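Local coordinates for putative esterase (Bacteroides intestinalis DSM 17393, PDB 5VOL), which is a carbohydrate esterase of family 1, thought to act as a ferulic acid esterase that releases feruloyl groups from arabinoxylan, at residues Cys195-Tyr198 against Val199-Asp203. Numbering follows the deposited sequence.
Sequences CVKY and VMEAD
Lys197, in the last turn of helix 195-200, and Glu201, the first residue beyond it, illustrate how an i to i+4 ion pair can be closed at a helix end. NZ of Lys197 stands 3.1 Å from OE2 of Glu201 and 3.4 Å from OE1, a salt bridge whose two hydrogen bonds are both weak. The lysine reaches it by starting out with CG anti to the backbone N (chi1 173°) and then bending at its last two torsions, which brings the ammonium back to the carboxylate. Glu201 comes to meet it with CG set between its own N and carbonyl carbon (chi1 72°) and the rest of the chain extended, while OE1 also lies 3.4 Å from CG of Lys197. The same two residues are joined through the backbone, Glu201 N donating to Lys197 O at 3.0 Å.

One residue back, Met200 N gives a straighter bond to Val196 O (166° at the hydrogen), and CG of Met200 runs beside CG1 of Val196 at 3.8 Å. Val199 CG2 packs 3.6 Å from Cys195 O, its side chain also meeting Ala235 and Met236 of helix 226-238.

Beyond these residues, Arg206 forms a salt bridge with Glu201 OE2, hydrogen-bonds Tyr198 O and makes a cation-pi contact with the Tyr198 ring. OE2 is thus shared between two cations, which would probably favour the ionised carboxylate. Glu201 is where helical geometry is lost, and Asp203 OD1 N-caps the following helix through Arg206 N: a helix-to-helix junction at the periphery of an alpha/beta-hydrolase fold.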
loop_
_atom_site.group_PDB
_atom_site.type_symbol
_atom_site.label_atom_id
_atom_site.label_comp_id
_atom_site.label_asym_id
_atom_site.label_seq_id
_atom_site.Cartn_x
_atom_site.Cartn_y
_atom_site.Cartn_z
ATOM N N CYS C 195 -3.929 -0.006 30.443
ATOM C CA CYS C 195 -4.749 -0.704 29.461
ATOM C C CYS C 195 -4.362 -2.165 29.455
ATOM O O CYS C 195 -5.202 -3.034 29.262
ATOM C CB CYS C 195 -4.575 -0.083 28.068
ATOM S SG CYS C 195 -5.236 1.600 27.953
ATOM N N VAL C 196 -3.078 -2.420 29.665
ATOM C CA VAL C 196 -2.558 -3.772 29.731
ATOM C C VAL C 196 -3.113 -4.503 30.943
ATOM O O VAL C 196 -3.697 -5.579 30.804
ATOM C CB VAL C 196 -1.029 -3.772 29.777
ATOM C CG1 VAL C 196 -0.503 -5.197 29.895
ATOM C CG2 VAL C 196 -0.461 -3.081 28.519
ATOM N N LYS C 197 -2.962 -3.905 32.128
ATOM C CA LYS C 197 -3.454 -4.523 33.358
ATOM C C LYS C 197 -4.937 -4.841 33.263
ATOM O O LYS C 197 -5.383 -5.884 33.738
ATOM C CB LYS C 197 -3.198 -3.624 34.579
ATOM C CG LYS C 197 -3.856 -4.160 35.852
ATOM C CD LYS C 197 -3.541 -3.322 37.099
ATOM C CE LYS C 197 -4.381 -2.053 37.151
ATOM N NZ LYS C 197 -5.861 -2.337 37.083
ATOM N N TYR C 198 -5.697 -3.943 32.641
ATOM C CA TYR C 198 -7.140 -4.103 32.545
ATOM C C TYR C 198 -7.515 -5.410 31.860
ATOM O O TYR C 198 -8.471 -6.078 32.256
ATOM C CB TYR C 198 -7.764 -2.935 31.794
ATOM C CG TYR C 198 -9.256 -2.879 31.966
ATOM C CD1 TYR C 198 -10.102 -3.572 31.114
ATOM C CD2 TYR C 198 -9.822 -2.145 33.000
ATOM C CE1 TYR C 198 -11.475 -3.530 31.282
ATOM C CE2 TYR C 198 -11.188 -2.094 33.171
ATOM C CZ TYR C 198 -12.009 -2.793 32.310
ATOM O OH TYR C 198 -13.373 -2.739 32.475
ATOM N N VAL C 199 -6.753 -5.776 30.832
ATOM C CA VAL C 199 -6.984 -7.041 30.142
ATOM C C VAL C 199 -6.414 -8.210 30.937
ATOM O O VAL C 199 -7.059 -9.237 31.070
ATOM C CB VAL C 199 -6.370 -7.037 28.721
ATOM C CG1 VAL C 199 -6.627 -8.389 28.019
ATOM C CG2 VAL C 199 -6.950 -5.873 27.916
ATOM N N MET C 200 -5.213 -8.040 31.479
ATOM C CA MET C 200 -4.530 -9.119 32.200
ATOM C C MET C 200 -5.332 -9.656 33.379
ATOM O O MET C 200 -5.304 -10.850 33.656
ATOM C CB MET C 200 -3.177 -8.645 32.718
ATOM C CG MET C 200 -2.274 -8.048 31.674
ATOM S SD MET C 200 -0.814 -9.058 31.464
ATOM C CE MET C 200 -1.535 -10.449 30.587
ATOM N N GLU C 201 -6.032 -8.761 34.069
ATOM C CA GLU C 201 -6.780 -9.121 35.268
ATOM C C GLU C 201 -8.232 -9.461 34.957
ATOM O O GLU C 201 -9.038 -9.655 35.862
ATOM C CB GLU C 201 -6.722 -7.976 36.288
ATOM C CG GLU C 201 -7.547 -6.771 35.878
ATOM C CD GLU C 201 -7.296 -5.548 36.745
ATOM O OE1 GLU C 201 -6.396 -5.601 37.616
ATOM O OE2 GLU C 201 -8.002 -4.534 36.545
ATOM N N ALA C 202 -8.571 -9.545 33.677
ATOM C CA ALA C 202 -9.961 -9.761 33.281
ATOM C C ALA C 202 -10.514 -11.118 33.733
ATOM O O ALA C 202 -9.836 -12.143 33.623
ATOM C CB ALA C 202 -10.093 -9.633 31.765
ATOM N N ASP C 203 -11.746 -11.125 34.234
ATOM C CA ASP C 203 -12.466 -12.385 34.422
ATOM C C ASP C 203 -13.288 -12.671 33.170
ATOM O O ASP C 203 -13.258 -11.896 32.215
ATOM C CB ASP C 203 -13.364 -12.347 35.659
ATOM C CG ASP C 203 -14.348 -11.194 35.642
ATOM O OD1 ASP C 203 -14.534 -10.566 34.579
ATOM O OD2 ASP C 203 -14.950 -10.915 36.701
#